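Local coordinates for protein diacylglycerol lipase (Aspergillus oryzae, PDB 5XK2) that probably hydrolyses ester bonds of mono- and diacylglycerols, as a class 3 lipase of the alpha/beta-hydrolase clan, at residues Y145-V150 / K169-I174; I174-A179 / N197-T202; A184-A189 / G217-S222. All coordinates share one frame; numbering follows the deposited sequence.

Contacts 1 and 2 are successive strand pairings in one sheet: strand 173-178 bonds to strand 146-152 in contact 1 and to strand 198-203 in contact 2, with Ile174 serving both. Contact 1 catches only the start of its pairing, where a partly exposed loop enters the sheet and a water completes the junction. Contact 2 runs deeper, through mostly buried aromatic rings over a regular parallel ladder. Contact 3 lies nearer the periphery and has no extended strand ladder; a helix start meets an irregular loop through one direct hydrogen bond, two bridging waters, one of them weakly held, and small apolar groups. It touches contact 2 where Arg200 NE bonds to Ile221 O.

Contact 1 of 3, residues Y145-V150 / K169-I174; sequences YKIVVV and KNYDAI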
# COMPACT_ATOMS: atom_id res chain seq x y z
N TYR A 145 -23.52 29.23 9.78
CA TYR A 145 -22.65 28.51 8.85
C TYR A 145 -23.02 27.04 8.72
O TYR A 145 -23.49 26.41 9.69
CB TYR A 145 -21.18 28.61 9.30
CG TYR A 145 -20.48 29.92 8.99
CD1 TYR A 145 -21.16 31.13 9.02
CD2 TYR A 145 -19.13 29.94 8.69
CE1 TYR A 145 -20.53 32.33 8.74
CE2 TYR A 145 -18.47 31.14 8.41
CZ TYR A 145 -19.18 32.33 8.43
OH TYR A 145 -18.57 33.52 8.17
N LYS A 146 -22.80 26.48 7.53
CA LYS A 146 -22.89 25.04 7.34
C LYS A 146 -21.77 24.37 8.08
O LYS A 146 -20.70 24.95 8.26
CB LYS A 146 -22.80 24.66 5.86
CG LYS A 146 -23.92 25.16 5.00
CD LYS A 146 -23.96 24.42 3.68
CE LYS A 146 -23.10 25.08 2.62
NZ LYS A 146 -21.65 24.89 2.86
N ILE A 147 -22.01 23.15 8.52
CA ILE A 147 -20.94 22.32 9.06
C ILE A 147 -20.66 21.20 8.06
O ILE A 147 -21.53 20.36 7.82
CB ILE A 147 -21.30 21.74 10.43
CG1 ILE A 147 -21.44 22.87 11.46
CG2 ILE A 147 -20.22 20.77 10.89
CD1 ILE A 147 -21.88 22.39 12.83
N VAL A 148 -19.47 21.23 7.46
CA VAL A 148 -19.10 20.26 6.43
C VAL A 148 -18.04 19.32 6.96
O VAL A 148 -17.01 19.77 7.49
CB VAL A 148 -18.55 20.96 5.16
CG1 VAL A 148 -18.02 19.91 4.16
CG2 VAL A 148 -19.61 21.84 4.51
N VAL A 149 -18.28 18.02 6.82
CA VAL A 149 -17.36 16.99 7.29
C VAL A 149 -16.89 16.22 6.07
O VAL A 149 -17.69 15.68 5.32
CB VAL A 149 -18.03 16.05 8.31
CG1 VAL A 149 -17.06 14.98 8.77
CG2 VAL A 149 -18.54 16.87 9.52
N VAL A 150 -15.58 16.20 5.85
CA VAL A 150 -15.05 15.79 4.56
C VAL A 150 -13.78 14.98 4.72
O VAL A 150 -13.00 15.19 5.66
CB VAL A 150 -14.80 17.04 3.66
CG1 VAL A 150 -13.81 17.98 4.31
CG2 VAL A 150 -14.33 16.65 2.24
N LYS A 169 -25.69 14.62 17.87
CA LYS A 169 -25.42 15.68 18.84
C LYS A 169 -25.96 17.05 18.40
O LYS A 169 -25.56 18.07 18.95
CB LYS A 169 -23.92 15.73 19.12
CG LYS A 169 -23.38 14.46 19.78
CD LYS A 169 -21.85 14.54 19.90
CE LYS A 169 -21.22 13.24 20.37
NZ LYS A 169 -22.11 12.40 21.21
N ASN A 170 -26.79 17.05 17.36
CA ASN A 170 -27.49 18.22 16.81
C ASN A 170 -26.68 19.07 15.84
O ASN A 170 -27.18 20.11 15.39
CB ASN A 170 -28.05 19.17 17.89
CG ASN A 170 -28.86 18.46 18.95
OD1 ASN A 170 -28.67 18.70 20.14
ND2 ASN A 170 -29.76 17.58 18.54
N TYR A 171 -25.44 18.69 15.54
CA TYR A 171 -24.68 19.44 14.54
C TYR A 171 -25.16 18.99 13.16
O TYR A 171 -25.18 17.80 12.89
CB TYR A 171 -23.16 19.19 14.68
CG TYR A 171 -22.61 19.56 16.04
CD1 TYR A 171 -22.17 20.86 16.32
CD2 TYR A 171 -22.53 18.61 17.06
CE1 TYR A 171 -21.67 21.19 17.58
CE2 TYR A 171 -22.05 18.93 18.31
CZ TYR A 171 -21.62 20.23 18.57
OH TYR A 171 -21.15 20.52 19.83
N ASP A 172 -25.50 19.91 12.28
CA ASP A 172 -26.18 19.44 11.09
C ASP A 172 -25.10 19.21 10.05
O ASP A 172 -25.04 19.88 9.02
CB ASP A 172 -27.19 20.52 10.67
CG ASP A 172 -28.04 20.14 9.47
OD1 ASP A 172 -28.33 18.94 9.29
OD2 ASP A 172 -28.44 21.07 8.73
N ALA A 173 -24.43 18.07 10.19
CA ALA A 173 -23.22 17.84 9.39
C ALA A 173 -23.57 17.41 7.98
O ALA A 173 -24.45 16.57 7.79
CB ALA A 173 -22.34 16.81 10.06
N ILE A 174 -22.89 18.01 7.00
CA ILE A 174 -23.00 17.61 5.60
C ILE A 174 -21.76 16.79 5.28
O ILE A 174 -20.63 17.26 5.48
CB ILE A 174 -23.05 18.83 4.65
CG1 ILE A 174 -24.00 19.93 5.14
CG2 ILE A 174 -23.35 18.38 3.22
CD1 ILE A 174 -25.43 19.48 5.31
O HOH W 1 -24.87 22.41 8.17
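Tyr171 meets Ile147 just beyond the helix 154-168, which Asn170, with its positive phi, closes in a Schellman motif. The terminal CD1 of Ile147 comes to the edge of the phenol ring, near its plane, 3.8 Å from Tyr171 CD1. An extended chain carries it there: Ile147 CD1 is anti to CA (chi2 176°). Tyrosine suits this margin because its ring offers an apolar rim to the isoleucine while its hydroxyl leads away to bond with Asp136. Asp172 follows at the centre of an inverse gamma turn, an exposed residue whose side chain touches Asn197; its carbonyl takes part instead, receiving a bond from a water 2.7 Å from Asp172 O. The same water accepts from the amide of Ile147, 3.0 Å from Ile147 N, and so bridges the two chains before direct pairing begins. At Ala173 the methyl faces the same side of the sheet as Ile147, and its CB lies 3.8 Å from Val149 CG2; a small residue fits beside the branched valine. Ile174 then locks the strands in parallel. Its amide gives a nearly straight bond to Ile147 O (2.8 Å, 166°), and its carbonyl accepts from Val149 N at 2.8 Å from Ile174 O. Its side chain stands on the opposite face, with Val148, which packs against Trp21 of helix 14-27. This is the closing step of a beta-alpha-beta crossover, strand 146-152 to strand 173-178. The chemistry implies a graded entry into the sheet: water satisfies the amide at the margin, whereas short backbone bonds among beta-branched residues take over inward.

Contact 2 of 3, residues I174-A179 / N197-T202; sequences ILYAYA and NNYRFT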
# COMPACT_ATOMS: atom_id res chain seq x y z
N ILE A 174 -22.89 18.01 7.00
CA ILE A 174 -23.00 17.61 5.60
C ILE A 174 -21.76 16.79 5.28
O ILE A 174 -20.63 17.26 5.48
CB ILE A 174 -23.05 18.83 4.65
CG1 ILE A 174 -24.00 19.93 5.14
CG2 ILE A 174 -23.35 18.38 3.22
CD1 ILE A 174 -25.43 19.48 5.31
N LEU A 175 -21.96 15.57 4.79
CA LEU A 175 -20.84 14.65 4.61
C LEU A 175 -20.38 14.57 3.16
O LEU A 175 -21.17 14.26 2.28
CB LEU A 175 -21.26 13.24 5.08
CG LEU A 175 -20.26 12.11 4.79
CD1 LEU A 175 -18.91 12.30 5.53
CD2 LEU A 175 -20.89 10.74 5.15
N TYR A 176 -19.10 14.84 2.91
CA TYR A 176 -18.52 14.53 1.61
C TYR A 176 -17.45 13.48 1.82
O TYR A 176 -16.39 13.76 2.38
CB TYR A 176 -17.94 15.78 0.92
CG TYR A 176 -18.98 16.84 0.60
CD1 TYR A 176 -19.44 17.71 1.59
CD2 TYR A 176 -19.53 16.93 -0.66
CE1 TYR A 176 -20.41 18.68 1.31
CE2 TYR A 176 -20.50 17.88 -0.95
CZ TYR A 176 -20.92 18.76 0.03
OH TYR A 176 -21.87 19.70 -0.26
N ALA A 177 -17.74 12.26 1.39
CA ALA A 177 -16.84 11.13 1.64
C ALA A 177 -16.31 10.59 0.33
O ALA A 177 -16.93 9.73 -0.28
CB ALA A 177 -17.58 10.06 2.42
N TYR A 178 -15.12 11.03 -0.04
CA TYR A 178 -14.59 10.68 -1.36
C TYR A 178 -13.79 9.40 -1.25
O TYR A 178 -12.83 9.36 -0.50
CB TYR A 178 -13.70 11.81 -1.89
CG TYR A 178 -14.43 13.12 -2.10
CD1 TYR A 178 -15.07 13.39 -3.32
CD2 TYR A 178 -14.49 14.09 -1.09
CE1 TYR A 178 -15.76 14.59 -3.53
CE2 TYR A 178 -15.16 15.29 -1.30
CZ TYR A 178 -15.80 15.53 -2.51
OH TYR A 178 -16.46 16.73 -2.70
N ALA A 179 -14.19 8.36 -1.97
CA ALA A 179 -13.42 7.11 -2.03
C ALA A 179 -13.42 6.37 -0.70
O ALA A 179 -12.43 5.74 -0.33
CB ALA A 179 -11.95 7.38 -2.47
N ASN A 197 -28.12 14.29 3.71
CA ASN A 197 -26.93 15.14 3.51
C ASN A 197 -25.65 14.32 3.45
O ASN A 197 -24.63 14.70 4.02
CB ASN A 197 -26.80 16.19 4.63
CG ASN A 197 -28.01 17.11 4.74
OD1 ASN A 197 -28.58 17.28 5.82
ND2 ASN A 197 -28.40 17.71 3.63
N ASN A 198 -25.73 13.18 2.75
CA ASN A 198 -24.59 12.29 2.53
C ASN A 198 -24.15 12.29 1.08
O ASN A 198 -24.93 11.95 0.19
CB ASN A 198 -24.95 10.86 2.91
CG ASN A 198 -25.37 10.75 4.37
OD1 ASN A 198 -24.64 11.18 5.25
ND2 ASN A 198 -26.55 10.18 4.61
N TYR A 199 -22.89 12.64 0.84
CA TYR A 199 -22.35 12.51 -0.51
C TYR A 199 -21.10 11.64 -0.48
O TYR A 199 -19.97 12.12 -0.28
CB TYR A 199 -22.04 13.91 -1.07
CG TYR A 199 -23.25 14.79 -0.96
CD1 TYR A 199 -24.30 14.66 -1.87
CD2 TYR A 199 -23.38 15.71 0.08
CE1 TYR A 199 -25.46 15.43 -1.73
CE2 TYR A 199 -24.54 16.49 0.21
CZ TYR A 199 -25.57 16.34 -0.71
OH TYR A 199 -26.73 17.09 -0.63
N ARG A 200 -21.32 10.37 -0.81
CA ARG A 200 -20.26 9.38 -0.82
C ARG A 200 -19.91 9.04 -2.26
O ARG A 200 -20.81 8.73 -3.06
CB ARG A 200 -20.67 8.11 -0.05
CG ARG A 200 -19.58 7.00 -0.13
CD ARG A 200 -20.00 5.75 0.64
NE ARG A 200 -21.15 5.06 0.03
CZ ARG A 200 -21.09 4.25 -1.03
NH1 ARG A 200 -19.92 4.01 -1.64
NH2 ARG A 200 -22.20 3.66 -1.48
N PHE A 201 -18.63 9.11 -2.58
CA PHE A 201 -18.17 8.93 -3.97
C PHE A 201 -17.36 7.68 -4.16
O PHE A 201 -16.61 7.26 -3.29
CB PHE A 201 -17.34 10.13 -4.41
CG PHE A 201 -18.11 11.42 -4.38
CD1 PHE A 201 -18.21 12.14 -3.21
CD2 PHE A 201 -18.74 11.88 -5.52
CE1 PHE A 201 -18.93 13.33 -3.17
CE2 PHE A 201 -19.47 13.05 -5.49
CZ PHE A 201 -19.57 13.78 -4.30
N THR A 202 -17.49 7.10 -5.35
CA THR A 202 -16.60 6.05 -5.82
C THR A 202 -16.13 6.39 -7.22
O THR A 202 -16.73 7.22 -7.91
CB THR A 202 -17.30 4.70 -5.90
OG1 THR A 202 -18.39 4.82 -6.83
CG2 THR A 202 -17.82 4.25 -4.51
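Phe201 fits against Tyr178 and Tyr176 on one face of two neighbouring parallel strands in the central sheet of the alpha/beta-hydrolase fold, the end of a beta-alpha-beta unit that passes through helix 186-195. The Phe201 and Tyr178 rings lie side by side with planes at 9° but slid apart, so that Tyr178 CE1 sits over the rim of the phenylalanine face, 3.4 Å from Phe201 CE1. The edge of Phe201 meets Tyr176 more loosely, at 4.4 Å between Phe201 CE1 and Tyr176 CD2. Tyr199 and Tyr176 form a looser version of the first pair, their planes at 26°: Tyr199 CD2 rests over a face of Tyr176, 3.8 Å from Tyr176 CE2. At the in-plane edge of Tyr199, Ile174 CG2 fills the next hollow, 3.7 Å from Tyr199 CE2. Flat rings suit this row because they can lie nearly parallel and slid apart, while the hydroxyls of Tyr176 and Tyr178 reach Asp17 and the carbonyl of Phe18, both on helix 14-27. On the other face the small Ala177 lies beside Arg200, and Leu175 CD2 lies against Asn198 OD1, whose bond partner is Arg167. Beneath the side chains the register is regular, as in Ala177 N to Tyr199 O at 2.8 Å. The last bond of the ladder is bent: Ala179 N reaches Phe201 O at 3.0 Å with an N-H···O angle of 142°, from above the carbonyl plane.

Contact 3 of 3, residues A184-A189 / G217-S222; sequences ANKPLA and GYVHIS
Ala184 and Val219 are joined by the one direct hydrogen bond of this contact, from Val219 N to Ala184 O, 2.9 Å long and fairly straight at 163°. Tyr218, just before it, runs its side chain past the same carbonyl. Its CB begins 3.7 Å from Ala184 O, CG stays close by, and CD1 comes nearest, 3.5 Å from Ala184 O. CD1 also meets Ala184 N, which lies at the ring edge in its plane; CE1 is farther from that nitrogen. Past CZ the hydroxyl leaves the contact and bonds to the carbonyl of Phe103. A tyrosine suits this place, since its long ring lines the backbone and its tip still finds a polar partner. The contact joins the start of helix 186-195 to the loop between strands 198-203 and 224-227, and Asn185 is the N-cap of that helix. With chi1 at 71°, CG sits between the backbone N and the carbonyl carbon, and OD1 accepts from Leu188 N, 3.1 Å away. The same oxygen also accepts from Lys115 N, and ND2 gives to Gly113 O, so both ends of the amide are held. Gly217, at positive phi, a region glycine enters easily, sets its carbonyl against CA and CB of Asn185. A water links this oxygen to the first turn, 2.8 Å from Lys186 N and 3.2 Å from Gly217 O. Val219 CG2 packs on that turn: it is 3.5 Å from Lys186 CA and only 3.3 Å from Ala189 CB, tighter than usual for two carbons. Alanine presents just a methyl here, and that methyl also faces the carbonyl oxygen of His220, a residue whose NE2 bonds to Pro209 O.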
# COMPACT_ATOMS: atom_id res chain seq x y z
N ALA A 184 -19.84 0.67 8.31
CA ALA A 184 -21.05 0.41 9.09
C ALA A 184 -21.65 -0.95 8.79
O ALA A 184 -21.56 -1.44 7.67
CB ALA A 184 -22.10 1.51 8.80
N ASN A 185 -22.30 -1.55 9.78
CA ASN A 185 -23.15 -2.71 9.50
C ASN A 185 -24.48 -2.23 8.93
O ASN A 185 -24.67 -1.02 8.73
CB ASN A 185 -23.32 -3.60 10.75
CG ASN A 185 -24.19 -2.98 11.84
OD1 ASN A 185 -24.51 -1.79 11.84
ND2 ASN A 185 -24.57 -3.82 12.82
N LYS A 186 -25.42 -3.14 8.64
CA LYS A 186 -26.61 -2.67 7.92
C LYS A 186 -27.45 -1.68 8.76
O LYS A 186 -27.82 -0.63 8.23
CB LYS A 186 -27.49 -3.86 7.43
CG LYS A 186 -28.42 -3.44 6.28
CD LYS A 186 -29.11 -4.63 5.60
CE LYS A 186 -29.70 -4.23 4.24
NZ LYS A 186 -30.15 -5.41 3.45
N PRO A 187 -27.75 -1.98 10.04
CA PRO A 187 -28.54 -1.00 10.81
C PRO A 187 -27.87 0.38 10.88
O PRO A 187 -28.57 1.39 10.73
CB PRO A 187 -28.61 -1.63 12.22
CG PRO A 187 -28.48 -3.08 11.97
CD PRO A 187 -27.55 -3.23 10.80
N LEU A 188 -26.56 0.43 11.04
CA LEU A 188 -25.89 1.73 11.10
C LEU A 188 -25.90 2.42 9.74
O LEU A 188 -26.08 3.63 9.64
CB LEU A 188 -24.46 1.60 11.62
CG LEU A 188 -23.68 2.91 11.69
CD1 LEU A 188 -24.45 3.95 12.54
CD2 LEU A 188 -22.25 2.71 12.26
N ALA A 189 -25.69 1.65 8.67
CA ALA A 189 -25.72 2.28 7.35
C ALA A 189 -27.11 2.84 7.05
O ALA A 189 -27.21 3.91 6.47
CB ALA A 189 -25.31 1.30 6.27
N GLY A 217 -19.84 -8.34 7.26
CA GLY A 217 -20.97 -7.70 7.92
C GLY A 217 -21.07 -6.20 7.72
O GLY A 217 -21.71 -5.50 8.51
N TYR A 218 -20.44 -5.69 6.67
CA TYR A 218 -20.49 -4.26 6.38
C TYR A 218 -21.31 -3.98 5.14
O TYR A 218 -21.37 -4.81 4.22
CB TYR A 218 -19.09 -3.69 6.17
CG TYR A 218 -18.25 -3.68 7.42
CD1 TYR A 218 -18.26 -2.59 8.27
CD2 TYR A 218 -17.43 -4.76 7.73
CE1 TYR A 218 -17.48 -2.56 9.42
CE2 TYR A 218 -16.63 -4.74 8.88
CZ TYR A 218 -16.66 -3.63 9.71
OH TYR A 218 -15.88 -3.59 10.83
N VAL A 219 -21.96 -2.83 5.12
CA VAL A 219 -22.62 -2.35 3.91
C VAL A 219 -22.24 -0.89 3.73
O VAL A 219 -21.48 -0.36 4.53
CB VAL A 219 -24.15 -2.54 3.99
CG1 VAL A 219 -24.48 -4.01 4.15
CG2 VAL A 219 -24.70 -1.76 5.13
N HIS A 220 -22.73 -0.24 2.67
CA HIS A 220 -22.38 1.17 2.45
C HIS A 220 -23.54 2.09 2.79
O HIS A 220 -24.71 1.73 2.65
CB HIS A 220 -21.99 1.44 0.98
CG HIS A 220 -20.53 1.41 0.69
ND1 HIS A 220 -19.63 2.27 1.30
CD2 HIS A 220 -19.81 0.68 -0.20
CE1 HIS A 220 -18.42 2.05 0.83
NE2 HIS A 220 -18.50 1.10 -0.10
N ILE A 221 -23.20 3.31 3.21
CA ILE A 221 -24.12 4.42 3.22
C ILE A 221 -24.60 4.67 1.79
O ILE A 221 -23.82 4.56 0.84
CB ILE A 221 -23.43 5.68 3.78
CG1 ILE A 221 -23.04 5.43 5.23
CG2 ILE A 221 -24.30 6.92 3.63
CD1 ILE A 221 -21.86 6.31 5.70
N SER A 222 -25.88 4.99 1.65
CA SER A 222 -26.48 5.27 0.36
C SER A 222 -26.87 6.75 0.28
O SER A 222 -27.16 7.37 1.31
CB SER A 222 -27.71 4.35 0.17
OG SER A 222 -28.51 4.76 -0.92
O HOH W 2 -20.61 1.88 5.62
O HOH W 3 -24.92 -5.91 8.74